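Local coordinates for DNA repair protein RecO (Deinococcus radiodurans, PDB 1U5K) that probably takes part in DNA repair and in recombination through the RecF pathway, and carries a zinc ion bound by four cysteines, at residues L218-F221 / V222-V226; L80-L83 / A84-E87. All coordinates share one frame; numbering follows the deposited sequence.

Overall arrangement
Two short pieces of RecO, both away from the zinc site, illustrate how local hydrogen bonding changes with the kind of turn. Contact 1 (218-221 with 222-226) is the last part of helix 211-225, partly buried against other helices. Contact 2 (80-83 with 84-87) is a surface turn leading from strand 69-78 of the OB-fold sheet into helix 86-102. They lie on opposite sides of the chain's centre, about 28 Å apart between centres, yet both involve helix 86-102: contact 2 runs into its start, contact 1 packs on its Phe-98. Contact 1 combines i+4 alpha-helical bonds with aromatic and aliphatic packing; contact 2 relies on 3-10 bonds spanning three residues, with a proline, threonine and glutamate beside them.

Contact 1: L218-F221 / V222-V226; sequences LEKF and VTVQV
The backbone of Leu-218 to Gln-225 is regular alpha-helix, each carbonyl from Leu-218 to Phe-221 accepting from the N-H four residues on, until Val-226 leaves helical angles. In this final part of helix 211-225 the bond from Val-222 N to Leu-218 O is 3.0 Å long and nearly straight (165°). Phe-221 and Gln-225 carry the main side-chain contact. With CG anti to the backbone N (chi1 -179°), the phenylalanine ring swings toward the C-terminal end of the helix, and Gln-225 CG sits over one face, 3.7 Å from the ring centroid, in a CH-pi contact. The glutamine bends at chi2 (-86°), laying its amide almost parallel to the ring; OE1 is held by Ile-147 N. A leucine in place of Phe-221 offers no aromatic face and would probably leave Gln-225 looser along CG and the amide. On the face turned to the neighbouring helices, Leu-218 CD1 meets Val-222 CG2 at 4.0 Å, both residues packing on Phe-98 of helix 86-102 and Leu-141 of helix 129-141. Lys-220 CD touches Val-224 CG2. Glu-219 O is gripped twice: Thr-223 N at 3.1 Å and Thr-223 OG1 at 3.0 Å reach it from opposite faces of its carbonyl plane.

Contact 2: L80-L83 / A84-E87; sequences LPTL and AEPE
Glu-85 and Thr-82 are brought side by side by the first torsion of the glutamate: at chi1 -61° its CG stands beside its own backbone N, and because that N is hydrogen-bonded to Thr-82 O, the side chain starts out past the same carbonyl. CB and CG both pass Thr-82 O, CG at 3.3 Å, and the straight remainder of the chain follows the threonine side chain in the same direction. Glu-85 OE2 ends 3.6 Å from Thr-82 OG1, while OE1 forms a salt bridge with Arg-88 NE in the first turn of the following helix. The carboxylate is thus drawn chiefly to the arginine.

The backbone beneath is a short 3-10 segment, opened by Leu-83 N donating to Leu-80 O at 3.0 Å. Ala-84 N then donates to Pro-81 O at 3.1 Å, and Glu-85 N to Thr-82 O at 2.9 Å. Both of these later donors stand well above the plane of the carbonyl they meet, 52° out of it in each case, with C=O to donor angles far from linear. Ala-84 CB lies 3.4 Å from Pro-81 O, beyond the end of the carbonyl whose oxygen accepts from the N-H of Ala-84. Glu-85 is the N-cap residue of the next helix, and Pro-86 opens its first turn.

The turn carries the chain from strand 69-78 of the OB-fold sheet into helix 86-102. On its inner side the buried Leu-83 packs on Val-123 and Ala-124 of helix 110-125 and on Ala-92 of helix 86-102, while Thr-82 touches Ala-124 and Arg-88.

Contact 1: L218-F221 / V222-V226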
loop_
_atom_site.group_PDB
_atom_site.type_symbol
_atom_site.label_atom_id
_atom_site.label_comp_id
_atom_site.label_asym_id
_atom_site.label_seq_id
_atom_site.Cartn_x
_atom_site.Cartn_y
_atom_site.Cartn_z
ATOM N N LEU A 218 10.382 -14.206 -2.235
ATOM C CA LEU A 218 9.483 -14.074 -1.097
ATOM C C LEU A 218 8.179 -13.379 -1.498
ATOM O O LEU A 218 7.110 -13.888 -1.165
ATOM C CB LEU A 218 10.170 -13.365 0.069
ATOM C CG LEU A 218 9.318 -13.119 1.313
ATOM C CD1 LEU A 218 9.035 -14.430 1.952
ATOM C CD2 LEU A 218 9.978 -12.112 2.255
ATOM N N GLU A 219 8.273 -12.268 -2.230
ATOM C CA GLU A 219 7.131 -11.475 -2.665
ATOM C C GLU A 219 6.204 -12.261 -3.591
ATOM O O GLU A 219 4.994 -12.239 -3.397
ATOM C CB GLU A 219 7.592 -10.210 -3.391
ATOM C CG GLU A 219 8.190 -9.150 -2.487
ATOM C CD GLU A 219 8.601 -7.896 -3.247
ATOM O OE1 GLU A 219 7.812 -6.940 -3.274
ATOM O OE2 GLU A 219 9.684 -7.851 -3.857
ATOM N N LYS A 220 6.777 -12.949 -4.574
ATOM C CA LYS A 220 6.016 -13.745 -5.519
ATOM C C LYS A 220 5.306 -14.895 -4.805
ATOM O O LYS A 220 4.103 -15.107 -4.969
ATOM C CB LYS A 220 6.948 -14.314 -6.600
ATOM C CG LYS A 220 6.263 -15.062 -7.736
ATOM C CD LYS A 220 5.076 -14.339 -8.346
ATOM C CE LYS A 220 5.382 -13.131 -9.207
ATOM N NZ LYS A 220 4.119 -12.776 -9.936
ATOM N N PHE A 221 6.065 -15.647 -4.020
ATOM C CA PHE A 221 5.514 -16.770 -3.281
ATOM C C PHE A 221 4.353 -16.351 -2.385
ATOM O O PHE A 221 3.295 -16.977 -2.447
ATOM C CB PHE A 221 6.614 -17.449 -2.458
ATOM C CG PHE A 221 6.148 -18.638 -1.672
ATOM C CD1 PHE A 221 5.830 -19.827 -2.296
ATOM C CD2 PHE A 221 5.987 -18.561 -0.309
ATOM C CE1 PHE A 221 5.425 -20.936 -1.567
ATOM C CE2 PHE A 221 5.559 -19.660 0.422
ATOM C CZ PHE A 221 5.282 -20.844 -0.214
ATOM N N VAL A 222 4.540 -15.322 -1.561
ATOM C CA VAL A 222 3.521 -14.920 -0.598
ATOM C C VAL A 222 2.247 -14.426 -1.301
ATOM O O VAL A 222 1.136 -14.768 -0.911
ATOM C CB VAL A 222 4.055 -13.929 0.460
ATOM C CG1 VAL A 222 2.918 -13.340 1.272
ATOM C CG2 VAL A 222 5.062 -14.597 1.389
ATOM N N THR A 223 2.416 -13.616 -2.332
ATOM C CA THR A 223 1.339 -13.047 -3.116
ATOM C C THR A 223 0.594 -14.146 -3.867
ATOM O O THR A 223 -0.617 -14.054 -3.973
ATOM C CB THR A 223 1.898 -11.996 -4.097
ATOM O OG1 THR A 223 2.338 -10.844 -3.354
ATOM C CG2 THR A 223 0.759 -11.393 -4.914
ATOM N N VAL A 224 1.265 -15.172 -4.385
ATOM C CA VAL A 224 0.551 -16.273 -5.026
ATOM C C VAL A 224 -0.169 -17.140 -3.994
ATOM O O VAL A 224 -1.296 -17.552 -4.227
ATOM C CB VAL A 224 1.463 -17.108 -5.928
ATOM C CG1 VAL A 224 0.777 -18.401 -6.395
ATOM C CG2 VAL A 224 1.909 -16.251 -7.088
ATOM N N GLN A 225 0.444 -17.411 -2.849
ATOM C CA GLN A 225 -0.088 -18.360 -1.887
ATOM C C GLN A 225 -1.171 -17.761 -0.990
ATOM O O GLN A 225 -2.078 -18.473 -0.567
ATOM C CB GLN A 225 1.019 -18.888 -0.978
ATOM C CG GLN A 225 2.097 -19.755 -1.630
ATOM C CD GLN A 225 1.691 -21.208 -1.689
ATOM O OE1 GLN A 225 1.315 -21.786 -0.664
ATOM N NE2 GLN A 225 1.743 -21.790 -2.886
ATOM N N VAL A 226 -1.067 -16.474 -0.670
ATOM C CA VAL A 226 -1.924 -15.878 0.354
ATOM C C VAL A 226 -2.768 -14.816 -0.320
ATOM O O VAL A 226 -2.225 -13.986 -1.039
ATOM C CB VAL A 226 -1.133 -15.192 1.478
ATOM C CG1 VAL A 226 -2.041 -14.519 2.492
ATOM C CG2 VAL A 226 -0.248 -16.190 2.163
#

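Contact 2: L80-L83 / A84-E87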
loop_
_atom_site.group_PDB
_atom_site.type_symbol
_atom_site.label_atom_id
_atom_site.label_comp_id
_atom_site.label_asym_id
_atom_site.label_seq_id
_atom_site.Cartn_x
_atom_site.Cartn_y
_atom_site.Cartn_z
ATOM N N LEU A 80 12.036 -0.754 22.448
ATOM C CA LEU A 80 13.314 -0.869 21.757
ATOM C C LEU A 80 13.616 0.510 21.167
ATOM O O LEU A 80 13.261 0.793 20.019
ATOM C CB LEU A 80 13.237 -1.963 20.688
ATOM C CG LEU A 80 12.919 -3.390 21.135
ATOM C CD1 LEU A 80 12.249 -4.251 20.049
ATOM C CD2 LEU A 80 14.177 -4.112 21.602
ATOM N N PRO A 81 14.253 1.376 21.954
ATOM C CA PRO A 81 14.463 2.781 21.568
ATOM C C PRO A 81 15.277 2.956 20.290
ATOM O O PRO A 81 15.221 3.928 19.560
ATOM C CB PRO A 81 15.245 3.387 22.744
ATOM C CG PRO A 81 15.355 2.360 23.796
ATOM C CD PRO A 81 14.775 1.054 23.298
ATOM N N THR A 82 16.067 1.937 19.992
ATOM C CA THR A 82 16.957 1.923 18.846
ATOM C C THR A 82 16.201 1.783 17.510
ATOM O O THR A 82 16.686 2.176 16.441
ATOM C CB THR A 82 17.836 0.733 19.285
ATOM O OG1 THR A 82 19.196 1.088 19.582
ATOM C CG2 THR A 82 17.738 -0.500 18.477
ATOM N N LEU A 83 14.987 1.248 17.568
ATOM C CA LEU A 83 14.050 1.288 16.444
ATOM C C LEU A 83 13.704 2.680 15.939
ATOM O O LEU A 83 13.160 2.819 14.845
ATOM C CB LEU A 83 12.785 0.491 16.760
ATOM C CG LEU A 83 12.964 -1.015 16.931
ATOM C CD1 LEU A 83 11.648 -1.750 17.180
ATOM C CD2 LEU A 83 13.743 -1.613 15.764
ATOM N N ALA A 84 14.052 3.723 16.688
ATOM C CA ALA A 84 13.927 5.082 16.168
ATOM C C ALA A 84 14.989 5.419 15.123
ATOM O O ALA A 84 14.827 6.345 14.333
ATOM C CB ALA A 84 13.921 6.104 17.297
ATOM N N GLU A 85 16.062 4.642 15.048
ATOM C CA GLU A 85 17.010 4.808 13.956
ATOM C C GLU A 85 16.299 4.464 12.638
ATOM O O GLU A 85 15.690 3.399 12.541
ATOM C CB GLU A 85 18.241 3.926 14.159
ATOM C CG GLU A 85 19.065 4.174 15.414
ATOM C CD GLU A 85 20.118 3.100 15.625
ATOM O OE1 GLU A 85 20.562 2.483 14.633
ATOM O OE2 GLU A 85 20.510 2.850 16.786
ATOM N N PRO A 86 16.348 5.344 11.638
ATOM C CA PRO A 86 15.549 5.164 10.417
ATOM C C PRO A 86 15.674 3.827 9.682
ATOM O O PRO A 86 14.666 3.304 9.202
ATOM C CB PRO A 86 15.989 6.324 9.515
ATOM C CG PRO A 86 16.545 7.354 10.444
ATOM C CD PRO A 86 17.101 6.613 11.635
ATOM N N GLU A 87 16.875 3.274 9.582
ATOM C CA GLU A 87 17.053 1.990 8.915
ATOM C C GLU A 87 16.416 0.828 9.686
ATOM O O GLU A 87 15.805 -0.072 9.106
ATOM C CB GLU A 87 18.528 1.694 8.639
ATOM C CG GLU A 87 18.721 0.296 8.082
ATOM C CD GLU A 87 20.132 -0.028 7.635
ATOM O OE1 GLU A 87 21.026 -0.017 8.503
ATOM O OE2 GLU A 87 20.326 -0.316 6.434
#